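Local coordinates for putative uncharacterized protein PH0242 (Pyrococcus horikoshii, PDB 3VU1) that forms the C-terminal globular domain of AglB, an archaeal member of the oligosaccharyltransferase family, and carries a bound calcium ion in this model, at residues Arg58-Ile63 against Thr394-Val399; Thr29-Trp34 against His62-Phe67. All coordinates share one frame; numbering follows the deposited sequence.

Contact 1: residues Arg58-Ile63 against Thr394-Val399; sequences RDRDHI and TFIYLV
I396 and L398 of strand 385-401 meet D59, H62 and I63 of segment 58-63, which leads into helix 60-69, in a buried, mainly apolar helix-on-sheet contact, with one water bridge at its margin. I396 is the central piece. Its CD1 methyl packs against I63 CG1 at 3.7 Å, and its other branch, CG2, sits beside the carbonyl oxygen of D59, with I63 CD1 also near it. D59 and R60 cross I396 at about a right angle, each placing aliphatic carbon near CD1; the R60 CG carbon is 4.0 Å from I396 CD1. Further along the strand, L398 lays both methyls over the same side of the H62 imidazole. Its CD2 makes a CH-pi contact, 3.8 Å from the H62 ring centroid and displaced toward the rim, while L398 CD1 lies 3.6 Å from H62 CE1. The ND1 atom of H62 is hydrogen-bonded to the carbonyl oxygen of L103.

Strand 385-401 belongs to a large antiparallel sheet, where strands 412-431 and 464-487 pair with it on its two sides, and segment 394-399 itself lies in the Peripheral 2 range; the helix approaches from the chain's N-terminal part. The D59 carboxylate has several partners. CG lies between the backbone N and the carbonyl carbon (chi1 54°), and OD1 accepts the backbone N-H of R60 at 2.6 Å from N to O, met from well above the carboxylate plane. D59 OD2 makes a salt bridge with R470 and receives a water at 2.9 Å; that water reaches the T394 carbonyl oxygen only weakly, at 3.4 Å.

Contact 2: residues Thr29-Trp34 against His62-Phe67; sequences TATSWW and HILALF
The indole of W33 meets helix 60-69 by its benzo edge: L64 CB lies near the ring plane beside CE3, at 3.9 Å, and A65 comes in obliquely at the neighbouring CZ3. The A65 CB methyl is 4.0 Å from W33 CZ3, and the backbone N of A65 is about as close to that same ring carbon. I100 and L103 of helix 97-103 touch W33 as well as A65.

The arrangement is a beta-alpha-beta crossover: strand 30-32 and its parallel neighbour 86-90 lie side by side in a small mixed sheet, and helix 60-69, which comes between them in the chain, packs on it. W33 and W34, at the end of segment 29-34, begin the WWDYG sequence characteristic of oligosaccharyltransferase catalytic subunits, so the helix backs the start of that motif. W33 CG is anti to the backbone N (chi1 -175°), and although its CB does not point straight at the helix, the far end of the indole comes closer to it.

L64 is the helix residue that reaches the strand. Its side chain crosses W33 obliquely but runs past T31 in the opposite direction, with both methyls beside the threonine. T31 OG1, anti to its own backbone N, is 3.8 Å from L64 CD1, and T31 OG1 and CG2 both lie near L64 CD2. F87 of strand 86-90 touches both T31 and L64, extending the apolar packing across the sheet. S32 CB points away from the helix, and OG is hydrogen-bonded to the carbonyl oxygen of I88; the carbonyl oxygen of S32 faces the helix and lies 3.4 Å from L64 CD1.

In the fold
Both contacts use helix 60-69 and share H62 and I63, with centres about 11 Å apart. Along the chain, the strand of contact 2 comes first, then the helix after a break at residues 50-57, which are not modelled; the strand of contact 1 follows more than 300 residues later. The helix therefore lies between two sheets, the small mixed sheet of the N-terminal part and the large antiparallel sheet to which strand 385-401, within the Peripheral 2 range, belongs, and ties these parts of the fold together. The contacts meet directly, as the D61 carbonyl oxygen packs 3.3 Å from W33 CZ3. P415 of strand 412-431 touches H62 and I63 as well.

Contact 1: residues Arg58-Ile63 against Thr394-Val399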
loop_
_atom_site.group_PDB
_atom_site.type_symbol
_atom_site.label_atom_id
_atom_site.label_comp_id
_atom_site.label_asym_id
_atom_site.label_seq_id
_atom_site.Cartn_x
_atom_site.Cartn_y
_atom_site.Cartn_z
ATOM N N ARG A 58 -16.891 -4.321 2.560
ATOM C CA ARG A 58 -16.518 -5.339 3.536
ATOM C C ARG A 58 -15.794 -6.560 2.943
ATOM O O ARG A 58 -15.213 -7.354 3.682
ATOM C CB ARG A 58 -17.749 -5.808 4.318
ATOM C CG ARG A 58 -17.342 -6.641 5.393
ATOM N N ASP A 59 -15.856 -6.747 1.624
ATOM C CA ASP A 59 -15.012 -7.766 0.989
ATOM C C ASP A 59 -13.574 -7.221 0.920
ATOM O O ASP A 59 -12.610 -7.937 1.256
ATOM C CB ASP A 59 -15.530 -8.147 -0.398
ATOM C CG ASP A 59 -15.719 -6.952 -1.304
ATOM O OD1 ASP A 59 -15.686 -5.803 -0.789
ATOM O OD2 ASP A 59 -15.886 -7.148 -2.537
ATOM N N ARG A 60 -13.464 -5.940 0.531
ATOM C CA ARG A 60 -12.203 -5.218 0.464
ATOM C C ARG A 60 -11.506 -5.037 1.828
ATOM O O ARG A 60 -10.292 -4.826 1.873
ATOM C CB ARG A 60 -12.366 -3.885 -0.271
ATOM C CG ARG A 60 -12.516 -4.047 -1.768
ATOM C CD ARG A 60 -12.577 -2.719 -2.484
ATOM N NE ARG A 60 -12.650 -2.927 -3.931
ATOM C CZ ARG A 60 -12.556 -1.953 -4.843
ATOM N NH1 ARG A 60 -12.388 -0.701 -4.457
ATOM N NH2 ARG A 60 -12.614 -2.231 -6.152
ATOM N N ASP A 61 -12.258 -5.143 2.920
ATOM C CA ASP A 61 -11.700 -5.104 4.272
ATOM C C ASP A 61 -10.598 -6.136 4.470
ATOM O O ASP A 61 -9.572 -5.855 5.095
ATOM C CB ASP A 61 -12.794 -5.372 5.321
ATOM C CG ASP A 61 -13.685 -4.132 5.624
ATOM O OD1 ASP A 61 -13.633 -3.095 4.894
ATOM O OD2 ASP A 61 -14.452 -4.225 6.619
ATOM N N HIS A 62 -10.814 -7.338 3.942
ATOM C CA HIS A 62 -9.849 -8.424 4.086
ATOM C C HIS A 62 -8.592 -8.104 3.342
ATOM O O HIS A 62 -7.484 -8.501 3.776
ATOM C CB HIS A 62 -10.419 -9.735 3.582
ATOM C CG HIS A 62 -11.510 -10.277 4.447
ATOM N ND1 HIS A 62 -11.260 -10.923 5.601
ATOM C CD2 HIS A 62 -12.906 -10.211 4.321
ATOM C CE1 HIS A 62 -12.427 -11.282 6.176
ATOM N NE2 HIS A 62 -13.433 -10.839 5.394
ATOM N N ILE A 63 -8.741 -7.387 2.224
ATOM C CA ILE A 63 -7.584 -7.032 1.438
ATOM C C ILE A 63 -6.801 -5.864 2.071
ATOM O O ILE A 63 -5.554 -5.920 2.201
ATOM C CB ILE A 63 -7.951 -6.835 -0.052
ATOM C CG1 ILE A 63 -8.688 -8.083 -0.566
ATOM C CG2 ILE A 63 -6.706 -6.552 -0.880
ATOM C CD1 ILE A 63 -8.033 -9.420 -0.241
ATOM N N THR A 394 -13.654 -9.805 -9.964
ATOM C CA THR A 394 -12.795 -9.820 -8.789
ATOM C C THR A 394 -13.443 -10.726 -7.765
ATOM O O THR A 394 -14.577 -10.480 -7.356
ATOM C CB THR A 394 -12.580 -8.413 -8.169
ATOM O OG1 THR A 394 -12.074 -7.507 -9.152
ATOM C CG2 THR A 394 -11.565 -8.457 -7.042
ATOM N N PHE A 395 -12.720 -11.775 -7.371
ATOM C CA PHE A 395 -13.114 -12.646 -6.268
ATOM C C PHE A 395 -12.244 -12.366 -5.047
ATOM O O PHE A 395 -11.016 -12.548 -5.078
ATOM C CB PHE A 395 -12.908 -14.118 -6.642
ATOM C CG PHE A 395 -13.933 -14.670 -7.582
ATOM C CD1 PHE A 395 -14.847 -15.619 -7.134
ATOM C CD2 PHE A 395 -13.971 -14.275 -8.912
ATOM C CE1 PHE A 395 -15.793 -16.152 -7.996
ATOM C CE2 PHE A 395 -14.922 -14.799 -9.778
ATOM C CZ PHE A 395 -15.833 -15.733 -9.318
ATOM N N ILE A 396 -12.867 -11.919 -3.969
ATOM C CA ILE A 396 -12.158 -11.824 -2.708
ATOM C C ILE A 396 -12.679 -12.970 -1.871
ATOM O O ILE A 396 -13.910 -13.096 -1.659
ATOM C CB ILE A 396 -12.399 -10.484 -1.991
ATOM C CG1 ILE A 396 -11.591 -9.382 -2.677
ATOM C CG2 ILE A 396 -11.979 -10.597 -0.535
ATOM C CD1 ILE A 396 -11.989 -7.959 -2.296
ATOM N N TYR A 397 -11.758 -13.807 -1.404
ATOM C CA TYR A 397 -12.142 -14.950 -0.586
ATOM C C TYR A 397 -11.125 -15.308 0.496
ATOM O O TYR A 397 -10.001 -14.797 0.500
ATOM C CB TYR A 397 -12.395 -16.154 -1.485
ATOM C CG TYR A 397 -11.220 -16.536 -2.371
ATOM C CD1 TYR A 397 -10.359 -17.576 -1.999
ATOM C CD2 TYR A 397 -10.982 -15.882 -3.576
ATOM C CE1 TYR A 397 -9.301 -17.960 -2.799
ATOM C CE2 TYR A 397 -9.927 -16.262 -4.389
ATOM C CZ TYR A 397 -9.085 -17.301 -3.991
ATOM O OH TYR A 397 -8.037 -17.703 -4.783
ATOM N N LEU A 398 -11.539 -16.182 1.411
ATOM C CA LEU A 398 -10.693 -16.643 2.506
ATOM C C LEU A 398 -10.342 -18.124 2.362
ATOM O O LEU A 398 -11.148 -18.920 1.859
ATOM C CB LEU A 398 -11.388 -16.410 3.845
ATOM C CG LEU A 398 -11.888 -14.996 4.138
ATOM C CD1 LEU A 398 -12.336 -14.866 5.597
ATOM C CD2 LEU A 398 -10.840 -13.945 3.779
ATOM N N VAL A 399 -9.148 -18.502 2.799
ATOM C CA VAL A 399 -8.801 -19.917 2.871
ATOM C C VAL A 399 -8.301 -20.249 4.268
ATOM O O VAL A 399 -7.279 -19.730 4.709
ATOM C CB VAL A 399 -7.774 -20.360 1.804
ATOM C CG1 VAL A 399 -7.479 -21.854 1.952
ATOM C CG2 VAL A 399 -8.286 -20.053 0.399
HETATM O O HOH W 1 -14.436 -8.289 -4.798
#

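Contact 2: residues Thr29-Trp34 against His62-Phe67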
loop_
_atom_site.group_PDB
_atom_site.type_symbol
_atom_site.label_atom_id
_atom_site.label_comp_id
_atom_site.label_asym_id
_atom_site.label_seq_id
_atom_site.Cartn_x
_atom_site.Cartn_y
_atom_site.Cartn_z
ATOM N N THR A 29 -8.236 8.490 -6.125
ATOM C CA THR A 29 -8.799 7.508 -5.202
ATOM C C THR A 29 -7.989 7.442 -3.898
ATOM O O THR A 29 -6.800 7.140 -3.908
ATOM C CB THR A 29 -8.771 6.122 -5.869
ATOM O OG1 THR A 29 -9.600 6.143 -7.027
ATOM C CG2 THR A 29 -9.280 5.044 -4.940
ATOM N N ALA A 30 -8.635 7.722 -2.778
ATOM C CA ALA A 30 -8.008 7.534 -1.475
ATOM C C ALA A 30 -8.715 6.405 -0.735
ATOM O O ALA A 30 -9.918 6.198 -0.929
ATOM C CB ALA A 30 -8.071 8.819 -0.673
ATOM N N THR A 31 -7.982 5.672 0.094
ATOM C CA THR A 31 -8.585 4.632 0.908
ATOM C C THR A 31 -8.003 4.642 2.302
ATOM O O THR A 31 -6.935 5.216 2.527
ATOM C CB THR A 31 -8.434 3.211 0.313
ATOM O OG1 THR A 31 -9.263 2.314 1.068
ATOM C CG2 THR A 31 -6.983 2.706 0.396
ATOM N N SER A 32 -8.698 3.995 3.231
ATOM C CA SER A 32 -8.228 3.933 4.593
ATOM C C SER A 32 -8.885 2.803 5.356
ATOM O O SER A 32 -9.851 2.230 4.882
ATOM C CB SER A 32 -8.478 5.240 5.315
ATOM O OG SER A 32 -7.620 5.254 6.449
ATOM N N TRP A 33 -8.353 2.451 6.518
ATOM C CA TRP A 33 -9.058 1.478 7.326
ATOM C C TRP A 33 -10.372 2.050 7.843
ATOM O O TRP A 33 -11.446 1.492 7.603
ATOM C CB TRP A 33 -8.208 0.948 8.473
ATOM C CG TRP A 33 -8.954 -0.127 9.165
ATOM C CD1 TRP A 33 -9.594 -0.057 10.387
ATOM C CD2 TRP A 33 -9.255 -1.474 8.651
ATOM N NE1 TRP A 33 -10.215 -1.245 10.686
ATOM C CE2 TRP A 33 -10.062 -2.137 9.698
ATOM C CE3 TRP A 33 -8.945 -2.173 7.490
ATOM C CZ2 TRP A 33 -10.535 -3.440 9.559
ATOM C CZ3 TRP A 33 -9.409 -3.494 7.370
ATOM C CH2 TRP A 33 -10.197 -4.111 8.376
ATOM N N TRP A 34 -10.295 3.183 8.534
ATOM C CA TRP A 34 -11.457 3.826 9.134
ATOM C C TRP A 34 -12.242 4.573 8.108
ATOM O O TRP A 34 -11.683 5.037 7.123
ATOM C CB TRP A 34 -10.997 4.784 10.217
ATOM C CG TRP A 34 -12.043 5.247 11.196
ATOM C CD1 TRP A 34 -13.171 4.555 11.657
ATOM C CD2 TRP A 34 -12.050 6.518 11.936
ATOM N NE1 TRP A 34 -13.854 5.310 12.585
ATOM C CE2 TRP A 34 -13.241 6.487 12.800
ATOM C CE3 TRP A 34 -11.212 7.638 11.978
ATOM C CZ2 TRP A 34 -13.561 7.541 13.652
ATOM C CZ3 TRP A 34 -11.560 8.701 12.830
ATOM C CH2 TRP A 34 -12.710 8.646 13.649
ATOM N N HIS A 62 -10.814 -7.338 3.942
ATOM C CA HIS A 62 -9.849 -8.424 4.086
ATOM C C HIS A 62 -8.592 -8.104 3.342
ATOM O O HIS A 62 -7.484 -8.501 3.776
ATOM C CB HIS A 62 -10.419 -9.735 3.582
ATOM C CG HIS A 62 -11.510 -10.277 4.447
ATOM N ND1 HIS A 62 -11.260 -10.923 5.601
ATOM C CD2 HIS A 62 -12.906 -10.211 4.321
ATOM C CE1 HIS A 62 -12.427 -11.282 6.176
ATOM N NE2 HIS A 62 -13.433 -10.839 5.394
ATOM N N ILE A 63 -8.741 -7.387 2.224
ATOM C CA ILE A 63 -7.584 -7.032 1.438
ATOM C C ILE A 63 -6.801 -5.864 2.071
ATOM O O ILE A 63 -5.554 -5.920 2.201
ATOM C CB ILE A 63 -7.951 -6.835 -0.052
ATOM C CG1 ILE A 63 -8.688 -8.083 -0.566
ATOM C CG2 ILE A 63 -6.706 -6.552 -0.880
ATOM C CD1 ILE A 63 -8.033 -9.420 -0.241
ATOM N N LEU A 64 -7.516 -4.833 2.505
ATOM C CA LEU A 64 -6.875 -3.805 3.318
ATOM C C LEU A 64 -6.128 -4.435 4.511
ATOM O O LEU A 64 -5.001 -4.030 4.822
ATOM C CB LEU A 64 -7.864 -2.727 3.786
ATOM C CG LEU A 64 -8.393 -1.769 2.707
ATOM C CD1 LEU A 64 -9.315 -0.712 3.310
ATOM C CD2 LEU A 64 -7.282 -1.086 1.932
ATOM N N ALA A 65 -6.734 -5.419 5.170
ATOM C CA ALA A 65 -6.129 -5.945 6.378
ATOM C C ALA A 65 -4.939 -6.784 5.970
ATOM O O ALA A 65 -3.954 -6.848 6.713
ATOM C CB ALA A 65 -7.111 -6.753 7.211
ATOM N N LEU A 66 -5.021 -7.403 4.787
ATOM C CA LEU A 66 -3.970 -8.285 4.326
ATOM C C LEU A 66 -2.731 -7.410 4.156
ATOM O O LEU A 66 -1.656 -7.714 4.671
ATOM C CB LEU A 66 -4.343 -8.972 3.005
ATOM C CG LEU A 66 -3.309 -9.973 2.426
ATOM C CD1 LEU A 66 -2.801 -11.008 3.439
ATOM C CD2 LEU A 66 -3.854 -10.698 1.210
ATOM N N PHE A 67 -2.904 -6.294 3.458
ATOM C CA PHE A 67 -1.845 -5.293 3.374
ATOM C C PHE A 67 -1.290 -4.867 4.734
ATOM O O PHE A 67 -0.093 -4.941 4.939
ATOM C CB PHE A 67 -2.342 -4.072 2.613
ATOM C CG PHE A 67 -1.349 -2.976 2.535
ATOM C CD1 PHE A 67 -0.110 -3.184 1.922
ATOM C CD2 PHE A 67 -1.641 -1.720 3.082
ATOM C CE1 PHE A 67 0.821 -2.162 1.863
ATOM C CE2 PHE A 67 -0.704 -0.686 3.016
ATOM C CZ PHE A 67 0.533 -0.913 2.410
#